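PDB 3JUR: Exo-poly-alpha-D-galacturonosidase from Thermotoga maritima, which probably hydrolyses polygalacturonate, the backbone of pectin, as a tetrameric beta-helix enzyme of glycosyl hydrolase family 28. Local coordinates for residues V285-L299 / V313-R327. Residues are numbered along the deposited sequence; the frame is centred on the assembly and turned at random.
Sequences VRDNLVISQASHGGL and VARNNVYMNVERALR
The amides of Asn-288 and Asn-317 lie side by side at a corner of two successive beta-helix coils. Their planes are only 6° apart, as in the asparagine ladders of parallel beta-helices. Asn-317 OD1 accepts twice, from Asn-288 N and from Asn-288 ND2, each at 3.0 Å. Asn-317 ND2 donates to Val-285 O at 3.0 Å, nearly in its own amide plane but above the carbonyl plane. Val-285 O also takes Arg-315 N. With CG beside its backbone N (chi1 -58°), the Asn-317 amide reaches all three groups. Replacing Asn-317 by alanine would probably leave Asn-288 N without its acceptor and take a donor from Val-285 O. The ladder runs on to Asn-346, while the Asn-288 amide bonds to backbone Cys-254 N and Ile-251 O.

At the outer edge, Asn-316 ND2 meets Asp-287 OD1 at 2.8 Å, and two waters join this carboxylate to Arg-315. Arg-286 and Arg-315 lie side by side, and Glu-11 of helix 6-16 salt-bridges both. Arg-286 also pairs with Glu-252.

Strands 289-291 and 318-320 run parallel, with Val-290 N and O bonded to Val-318 O and Met-320 N. Inside the coil, Val-290 CG2 touches Tyr-319 CD1 at 3.6 Å. Gly-298 CA lies 3.4 Å from Tyr-319 CE1, while water 6 links Tyr-319 OH to Gly-298 O. Further on, Arg-324 NH1 grips His-296 O at 2.7 Å and also salt-bridges Glu-323.

Strand 255-258 flanks the pair before Leu-289, and strand 337-349 follows beyond Val-318. Met-320 of a second subunit packs on Leu-289 and Val-318.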
ATOM      1  N   VAL D 285     -19.812   7.526  25.136  1.00 19.41           N
ATOM      2  CA  VAL D 285     -19.532   6.094  25.265  1.00 19.50           C
ATOM      3  C   VAL D 285     -18.017   5.909  25.141  1.00 19.76           C
ATOM      4  O   VAL D 285     -17.460   6.080  24.051  1.00 19.81           O
ATOM      5  CB  VAL D 285     -20.267   5.292  24.160  1.00 19.85           C
ATOM      6  CG1 VAL D 285     -20.033   3.774  24.303  1.00 19.27           C
ATOM      7  CG2 VAL D 285     -21.764   5.614  24.181  1.00 18.91           C
ATOM      8  N   ARG D 286     -17.339   5.592  26.246  1.00 19.25           N
ATOM      9  CA  ARG D 286     -15.872   5.538  26.211  1.00 19.42           C
ATOM     10  C   ARG D 286     -15.269   4.415  27.056  1.00 19.77           C
ATOM     11  O   ARG D 286     -15.858   3.993  28.065  1.00 19.31           O
ATOM     12  CB  ARG D 286     -15.279   6.891  26.633  1.00 18.86           C
ATOM     13  CG  ARG D 286     -15.543   7.245  28.085  1.00 18.77           C
ATOM     14  CD  ARG D 286     -14.986   8.613  28.446  1.00 18.62           C
ATOM     15  NE  ARG D 286     -14.968   8.810  29.889  1.00 18.52           N
ATOM     16  CZ  ARG D 286     -14.583   9.935  30.488  1.00 19.34           C
ATOM     17  NH1 ARG D 286     -14.207  10.981  29.765  1.00 17.75           N
ATOM     18  NH2 ARG D 286     -14.592  10.019  31.813  1.00 19.65           N
ATOM     19  N   ASP D 287     -14.082   3.957  26.644  1.00 19.95           N
ATOM     20  CA  ASP D 287     -13.298   2.964  27.397  1.00 20.70           C
ATOM     21  C   ASP D 287     -14.044   1.649  27.680  1.00 20.62           C
ATOM     22  O   ASP D 287     -13.817   1.013  28.719  1.00 21.05           O
ATOM     23  CB  ASP D 287     -12.780   3.559  28.728  1.00 20.49           C
ATOM     24  CG  ASP D 287     -12.078   4.895  28.547  1.00 22.04           C
ATOM     25  OD1 ASP D 287     -11.219   5.019  27.643  1.00 22.31           O
ATOM     26  OD2 ASP D 287     -12.384   5.822  29.327  1.00 22.85           O
ATOM     27  N   ASN D 288     -14.925   1.251  26.768  1.00 20.42           N
ATOM     28  CA  ASN D 288     -15.681   0.008  26.909  1.00 20.25           C
ATOM     29  C   ASN D 288     -15.072  -1.133  26.120  1.00 20.43           C
ATOM     30  O   ASN D 288     -14.280  -0.913  25.195  1.00 20.66           O
ATOM     31  CB  ASN D 288     -17.131   0.191  26.465  1.00 19.93           C
ATOM     32  CG  ASN D 288     -17.847   1.254  27.252  1.00 20.43           C
ATOM     33  OD1 ASN D 288     -18.167   1.068  28.426  1.00 20.53           O
ATOM     34  ND2 ASN D 288     -18.115   2.378  26.607  1.00 18.94           N
ATOM     35  N   LEU D 289     -15.467  -2.352  26.487  1.00 19.98           N
ATOM     36  CA  LEU D 289     -14.974  -3.555  25.844  1.00 20.20           C
ATOM     37  C   LEU D 289     -16.132  -4.474  25.467  1.00 20.33           C
ATOM     38  O   LEU D 289     -16.886  -4.921  26.331  1.00 20.01           O
ATOM     39  CB  LEU D 289     -13.974  -4.283  26.753  1.00 20.26           C
ATOM     40  CG  LEU D 289     -13.424  -5.642  26.301  1.00 19.36           C
ATOM     41  CD1 LEU D 289     -12.670  -5.533  24.954  1.00 17.56           C
ATOM     42  CD2 LEU D 289     -12.544  -6.274  27.374  1.00 20.10           C
ATOM     43  N   VAL D 290     -16.277  -4.729  24.169  1.00 20.53           N
ATOM     44  CA  VAL D 290     -17.251  -5.699  23.682  1.00 21.01           C
ATOM     45  C   VAL D 290     -16.483  -6.885  23.105  1.00 21.60           C
ATOM     46  O   VAL D 290     -15.752  -6.733  22.132  1.00 21.84           O
ATOM     47  CB  VAL D 290     -18.194  -5.094  22.595  1.00 20.85           C
ATOM     48  CG1 VAL D 290     -19.278  -6.117  22.161  1.00 20.57           C
ATOM     49  CG2 VAL D 290     -18.838  -3.798  23.086  1.00 21.04           C
ATOM     50  N   ILE D 291     -16.619  -8.055  23.717  1.00 21.99           N
ATOM     51  CA  ILE D 291     -16.109  -9.287  23.099  1.00 22.67           C
ATOM     52  C   ILE D 291     -17.311 -10.191  22.899  1.00 22.88           C
ATOM     53  O   ILE D 291     -17.795 -10.825  23.840  1.00 22.50           O
ATOM     54  CB  ILE D 291     -15.008  -9.992  23.932  1.00 22.61           C
ATOM     55  CG1 ILE D 291     -13.850  -9.031  24.228  1.00 22.31           C
ATOM     56  CG2 ILE D 291     -14.523 -11.257  23.212  1.00 22.37           C
ATOM     57  CD1 ILE D 291     -12.789  -9.594  25.188  1.00 23.10           C
ATOM     58  N   SER D 292     -17.813 -10.211  21.668  1.00 23.25           N
ATOM     59  CA  SER D 292     -19.133 -10.767  21.420  1.00 24.11           C
ATOM     60  C   SER D 292     -19.365 -11.144  19.962  1.00 24.23           C
ATOM     61  O   SER D 292     -19.676 -10.292  19.128  1.00 24.53           O
ATOM     62  CB  SER D 292     -20.196  -9.763  21.885  1.00 23.76           C
ATOM     63  OG  SER D 292     -21.496 -10.303  21.769  1.00 25.82           O
ATOM     64  N   GLN D 293     -19.215 -12.430  19.667  1.00 24.65           N
ATOM     65  CA  GLN D 293     -19.596 -12.990  18.374  1.00 25.30           C
ATOM     66  C   GLN D 293     -21.059 -12.676  18.040  1.00 25.11           C
ATOM     67  O   GLN D 293     -21.391 -12.354  16.891  1.00 25.19           O
ATOM     68  CB  GLN D 293     -19.383 -14.503  18.386  1.00 25.76           C
ATOM     69  CG  GLN D 293     -19.783 -15.193  17.101  1.00 28.72           C
ATOM     70  CD  GLN D 293     -18.594 -15.559  16.255  1.00 33.06           C
ATOM     71  OE1 GLN D 293     -18.142 -16.713  16.279  1.00 34.08           O
ATOM     72  NE2 GLN D 293     -18.062 -14.583  15.502  1.00 33.63           N
ATOM     73  N   ALA D 294     -21.919 -12.752  19.059  1.00 24.50           N
ATOM     74  CA  ALA D 294     -23.359 -12.570  18.895  1.00 24.33           C
ATOM     75  C   ALA D 294     -23.811 -11.120  18.658  1.00 24.26           C
ATOM     76  O   ALA D 294     -24.900 -10.897  18.118  1.00 24.36           O
ATOM     77  CB  ALA D 294     -24.105 -13.180  20.098  1.00 24.04           C
ATOM     78  N   SER D 295     -22.993 -10.141  19.057  1.00 24.12           N
ATOM     79  CA  SER D 295     -23.379  -8.732  18.966  1.00 24.10           C
ATOM     80  C   SER D 295     -23.647  -8.280  17.534  1.00 24.51           C
ATOM     81  O   SER D 295     -22.847  -8.528  16.644  1.00 24.36           O
ATOM     82  CB  SER D 295     -22.322  -7.819  19.605  1.00 23.96           C
ATOM     83  OG  SER D 295     -22.671  -6.453  19.436  1.00 23.23           O
ATOM     84  N   HIS D 296     -24.769  -7.594  17.337  1.00 25.02           N
ATOM     85  CA  HIS D 296     -25.154  -7.062  16.025  1.00 25.41           C
ATOM     86  C   HIS D 296     -24.508  -5.713  15.702  1.00 25.58           C
ATOM     87  O   HIS D 296     -24.648  -5.197  14.586  1.00 26.16           O
ATOM     88  CB  HIS D 296     -26.677  -6.932  15.950  1.00 25.41           C
ATOM     89  CG  HIS D 296     -27.403  -8.243  15.946  1.00 25.36           C
ATOM     90  ND1 HIS D 296     -28.708  -8.364  15.516  1.00 26.33           N
ATOM     91  CD2 HIS D 296     -27.010  -9.489  16.305  1.00 25.42           C
ATOM     92  CE1 HIS D 296     -29.089  -9.626  15.621  1.00 25.98           C
ATOM     93  NE2 HIS D 296     -28.075 -10.329  16.095  1.00 24.95           N
ATOM     94  N   GLY D 297     -23.823  -5.134  16.686  1.00 25.81           N
ATOM     95  CA  GLY D 297     -23.172  -3.846  16.525  1.00 25.47           C
ATOM     96  C   GLY D 297     -22.554  -3.344  17.821  1.00 25.29           C
ATOM     97  O   GLY D 297     -23.096  -3.562  18.908  1.00 25.26           O
ATOM     98  N   GLY D 298     -21.414  -2.675  17.703  1.00 24.91           N
ATOM     99  CA  GLY D 298     -20.713  -2.138  18.866  1.00 24.66           C
ATOM    100  C   GLY D 298     -21.352  -0.845  19.338  1.00 24.68           C
ATOM    101  O   GLY D 298     -21.794  -0.744  20.488  1.00 24.14           O
ATOM    102  N   LEU D 299     -21.372   0.146  18.449  1.00 24.56           N
ATOM    103  CA  LEU D 299     -22.112   1.384  18.663  1.00 24.48           C
ATOM    104  C   LEU D 299     -23.175   1.511  17.587  1.00 24.47           C
ATOM    105  O   LEU D 299     -22.859   1.585  16.393  1.00 24.60           O
ATOM    106  CB  LEU D 299     -21.204   2.618  18.638  1.00 24.46           C
ATOM    107  CG  LEU D 299     -22.034   3.859  19.027  1.00 25.34           C
ATOM    108  CD1 LEU D 299     -22.145   4.024  20.565  1.00 25.95           C
ATOM    109  CD2 LEU D 299     -21.549   5.115  18.374  1.00 25.14           C
ATOM    110  N   VAL D 313     -20.700  10.865  21.163  1.00 23.69           N
ATOM    111  CA  VAL D 313     -19.281  10.587  21.031  1.00 23.27           C
ATOM    112  C   VAL D 313     -18.988   9.203  21.603  1.00 23.13           C
ATOM    113  O   VAL D 313     -19.279   8.927  22.776  1.00 22.92           O
ATOM    114  CB  VAL D 313     -18.402  11.642  21.757  1.00 23.33           C
ATOM    115  CG1 VAL D 313     -16.925  11.274  21.662  1.00 23.23           C
ATOM    116  CG2 VAL D 313     -18.641  13.054  21.200  1.00 23.89           C
ATOM    117  N   ALA D 314     -18.411   8.346  20.762  1.00 22.51           N
ATOM    118  CA  ALA D 314     -17.912   7.040  21.177  1.00 22.29           C
ATOM    119  C   ALA D 314     -16.401   7.032  20.977  1.00 22.25           C
ATOM    120  O   ALA D 314     -15.915   7.013  19.837  1.00 22.08           O
ATOM    121  CB  ALA D 314     -18.572   5.918  20.377  1.00 21.83           C
ATOM    122  N   ARG D 315     -15.663   7.057  22.086  1.00 21.91           N
ATOM    123  CA  ARG D 315     -14.221   7.190  22.038  1.00 22.05           C
ATOM    124  C   ARG D 315     -13.495   6.091  22.812  1.00 22.16           C
ATOM    125  O   ARG D 315     -13.895   5.732  23.922  1.00 21.56           O
ATOM    126  CB  ARG D 315     -13.804   8.563  22.568  1.00 22.25           C
ATOM    127  CG  ARG D 315     -12.330   8.865  22.394  1.00 22.70           C
ATOM    128  CD  ARG D 315     -11.937  10.211  22.997  1.00 23.41           C
ATOM    129  NE  ARG D 315     -12.280  10.319  24.420  1.00 22.91           N
ATOM    130  CZ  ARG D 315     -11.631   9.718  25.418  1.00 23.62           C
ATOM    131  NH1 ARG D 315     -10.583   8.931  25.181  1.00 23.93           N
ATOM    132  NH2 ARG D 315     -12.034   9.907  26.665  1.00 21.70           N
ATOM    133  N   ASN D 316     -12.414   5.582  22.214  1.00 22.02           N
ATOM    134  CA  ASN D 316     -11.512   4.623  22.859  1.00 22.34           C
ATOM    135  C   ASN D 316     -12.223   3.367  23.344  1.00 22.01           C
ATOM    136  O   ASN D 316     -12.015   2.914  24.465  1.00 21.99           O
ATOM    137  CB  ASN D 316     -10.737   5.286  24.013  1.00 22.69           C
ATOM    138  CG  ASN D 316      -9.498   4.499  24.414  1.00 24.35           C
ATOM    139  OD1 ASN D 316      -8.749   4.022  23.563  1.00 25.41           O
ATOM    140  ND2 ASN D 316      -9.285   4.355  25.716  1.00 25.02           N
ATOM    141  N   ASN D 317     -13.072   2.812  22.491  1.00 21.68           N
ATOM    142  CA  ASN D 317     -13.711   1.552  22.788  1.00 21.53           C
ATOM    143  C   ASN D 317     -13.016   0.437  22.028  1.00 21.37           C
ATOM    144  O   ASN D 317     -12.333   0.683  21.021  1.00 20.58           O
ATOM    145  CB  ASN D 317     -15.202   1.602  22.443  1.00 21.58           C
ATOM    146  CG  ASN D 317     -15.930   2.699  23.186  1.00 22.81           C
ATOM    147  OD1 ASN D 317     -16.161   2.603  24.393  1.00 22.99           O
ATOM    148  ND2 ASN D 317     -16.290   3.762  22.470  1.00 24.22           N
ATOM    149  N   VAL D 318     -13.184  -0.786  22.526  1.00 21.26           N
ATOM    150  CA  VAL D 318     -12.623  -1.965  21.882  1.00 21.33           C
ATOM    151  C   VAL D 318     -13.736  -2.969  21.579  1.00 21.64           C
ATOM    152  O   VAL D 318     -14.450  -3.396  22.487  1.00 21.47           O
ATOM    153  CB  VAL D 318     -11.523  -2.611  22.743  1.00 21.29           C
ATOM    154  CG1 VAL D 318     -11.061  -3.943  22.123  1.00 20.25           C
ATOM    155  CG2 VAL D 318     -10.327  -1.646  22.893  1.00 20.62           C
ATOM    156  N   TYR D 319     -13.863  -3.331  20.304  1.00 21.57           N
ATOM    157  CA  TYR D 319     -14.905  -4.247  19.835  1.00 21.75           C
ATOM    158  C   TYR D 319     -14.256  -5.480  19.230  1.00 21.91           C
ATOM    159  O   TYR D 319     -13.397  -5.368  18.359  1.00 22.31           O
ATOM    160  CB  TYR D 319     -15.785  -3.552  18.795  1.00 21.72           C
ATOM    161  CG  TYR D 319     -16.366  -2.234  19.283  1.00 22.98           C
ATOM    162  CD1 TYR D 319     -17.443  -2.206  20.165  1.00 22.69           C
ATOM    163  CD2 TYR D 319     -15.823  -1.027  18.879  1.00 22.69           C
ATOM    164  CE1 TYR D 319     -17.980  -0.994  20.616  1.00 23.59           C
ATOM    165  CE2 TYR D 319     -16.353   0.187  19.316  1.00 25.23           C
ATOM    166  CZ  TYR D 319     -17.430   0.191  20.181  1.00 25.10           C
ATOM    167  OH  TYR D 319     -17.938   1.387  20.614  1.00 26.51           O
ATOM    168  N   MET D 320     -14.641  -6.655  19.709  1.00 21.88           N
ATOM    169  CA  MET D 320     -14.038  -7.897  19.242  1.00 22.33           C
ATOM    170  C   MET D 320     -15.103  -8.903  18.823  1.00 22.21           C
ATOM    171  O   MET D 320     -16.030  -9.170  19.587  1.00 22.05           O
ATOM    172  CB  MET D 320     -13.165  -8.513  20.333  1.00 22.59           C
ATOM    173  CG  MET D 320     -11.871  -7.755  20.607  1.00 25.01           C
ATOM    174  SD  MET D 320     -10.761  -8.619  21.752  1.00 27.59           S
ATOM    175  CE  MET D 320     -10.868 -10.302  21.176  1.00 27.17           C
ATOM    176  N   ASN D 321     -14.949  -9.443  17.611  1.00 22.00           N
ATOM    177  CA  ASN D 321     -15.787 -10.529  17.058  1.00 21.98           C
ATOM    178  C   ASN D 321     -17.205 -10.093  16.671  1.00 21.87           C
ATOM    179  O   ASN D 321     -18.013 -10.919  16.227  1.00 22.19           O
ATOM    180  CB  ASN D 321     -15.838 -11.760  17.987  1.00 21.84           C
ATOM    181  CG  ASN D 321     -14.456 -12.227  18.449  1.00 22.53           C
ATOM    182  OD1 ASN D 321     -13.495 -12.213  17.693  1.00 23.02           O
ATOM    183  ND2 ASN D 321     -14.368 -12.656  19.704  1.00 23.38           N
ATOM    184  N   VAL D 322     -17.485  -8.800  16.820  1.00 21.56           N
ATOM    185  CA  VAL D 322     -18.824  -8.238  16.600  1.00 21.79           C
ATOM    186  C   VAL D 322     -19.224  -8.255  15.129  1.00 21.92           C
ATOM    187  O   VAL D 322     -18.367  -8.319  14.243  1.00 22.15           O
ATOM    188  CB  VAL D 322     -18.946  -6.795  17.164  1.00 21.72           C
ATOM    189  CG1 VAL D 322     -18.594  -6.774  18.654  1.00 21.15           C
ATOM    190  CG2 VAL D 322     -18.064  -5.796  16.374  1.00 21.72           C
ATOM    191  N   GLU D 323     -20.527  -8.201  14.864  1.00 21.79           N
ATOM    192  CA  GLU D 323     -20.986  -8.179  13.479  1.00 21.66           C
ATOM    193  C   GLU D 323     -20.625  -6.866  12.806  1.00 21.68           C
ATOM    194  O   GLU D 323     -20.244  -6.852  11.628  1.00 21.39           O
ATOM    195  CB  GLU D 323     -22.495  -8.419  13.386  1.00 21.76           C
ATOM    196  CG  GLU D 323     -22.913  -9.855  13.683  1.00 21.85           C
ATOM    197  CD  GLU D 323     -24.406 -10.089  13.479  1.00 24.63           C
ATOM    198  OE1 GLU D 323     -25.118  -9.144  13.074  1.00 25.40           O
ATOM    199  OE2 GLU D 323     -24.872 -11.227  13.718  1.00 25.53           O
ATOM    200  N   ARG D 324     -20.772  -5.773  13.562  1.00 21.39           N
ATOM    201  CA  ARG D 324     -20.554  -4.416  13.074  1.00 21.57           C
ATOM    202  C   ARG D 324     -19.976  -3.557  14.184  1.00 21.52           C
ATOM    203  O   ARG D 324     -20.347  -3.702  15.359  1.00 22.03           O
ATOM    204  CB  ARG D 324     -21.873  -3.783  12.596  1.00 21.67           C
ATOM    205  CG  ARG D 324     -22.562  -4.565  11.495  1.00 22.30           C
ATOM    206  CD  ARG D 324     -23.978  -4.105  11.182  1.00 22.35           C
ATOM    207  NE  ARG D 324     -24.613  -5.167  10.399  1.00 22.23           N
ATOM    208  CZ  ARG D 324     -25.219  -6.228  10.921  1.00 21.70           C
ATOM    209  NH1 ARG D 324     -25.337  -6.357  12.247  1.00 20.81           N
ATOM    210  NH2 ARG D 324     -25.720  -7.154  10.116  1.00 18.82           N
ATOM    211  N   ALA D 325     -19.088  -2.644  13.817  1.00 21.28           N
ATOM    212  CA  ALA D 325     -18.507  -1.737  14.800  1.00 21.94           C
ATOM    213  C   ALA D 325     -19.419  -0.533  15.013  1.00 22.08           C
ATOM    214  O   ALA D 325     -19.794  -0.220  16.149  1.00 21.86           O
ATOM    215  CB  ALA D 325     -17.104  -1.305  14.383  1.00 21.73           C
ATOM    216  N   LEU D 326     -19.772   0.129  13.910  1.00 22.07           N
ATOM    217  CA  LEU D 326     -20.640   1.301  13.921  1.00 22.32           C
ATOM    218  C   LEU D 326     -21.797   1.036  12.961  1.00 22.58           C
ATOM    219  O   LEU D 326     -21.584   0.683  11.797  1.00 22.78           O
ATOM    220  CB  LEU D 326     -19.877   2.565  13.491  1.00 21.85           C
ATOM    221  CG  LEU D 326     -20.673   3.877  13.319  1.00 22.12           C
ATOM    222  CD1 LEU D 326     -21.297   4.374  14.646  1.00 21.11           C
ATOM    223  CD2 LEU D 326     -19.824   4.979  12.704  1.00 19.45           C
ATOM    224  N   ARG D 327     -23.014   1.227  13.455  1.00 22.82           N
ATOM    225  CA  ARG D 327     -24.220   0.913  12.705  1.00 23.05           C
ATOM    226  C   ARG D 327     -25.270   2.012  12.882  1.00 22.66           C
ATOM    227  O   ARG D 327     -25.674   2.298  14.002  1.00 22.25           O
ATOM    228  CB  ARG D 327     -24.758  -0.428  13.205  1.00 23.46           C
ATOM    229  CG  ARG D 327     -25.882  -1.033  12.383  1.00 25.77           C
ATOM    230  CD  ARG D 327     -26.409  -2.276  13.086  1.00 27.26           C
ATOM    231  NE  ARG D 327     -27.198  -3.104  12.176  1.00 29.47           N
ATOM    232  CZ  ARG D 327     -27.968  -4.113  12.569  1.00 29.80           C
ATOM    233  NH1 ARG D 327     -28.056  -4.428  13.858  1.00 29.33           N
ATOM    234  NH2 ARG D 327     -28.653  -4.805  11.670  1.00 31.20           N
TER
HETATM  235  O   HOH W   1      -9.626   7.056  27.349  1.00 28.00           O
HETATM  236  O   HOH W   2     -11.310   8.622  29.429  1.00 36.01           O
HETATM  237  O   HOH W   3     -19.995 -11.797  14.623  1.00 18.10           O
HETATM  238  O   HOH W   4     -23.559 -12.894  15.130  1.00 29.19           O
HETATM  239  O   HOH W   5     -30.131  -5.942  15.163  1.00 34.46           O
HETATM  240  O   HOH W   6     -20.261   1.086  21.892  1.00 24.95           O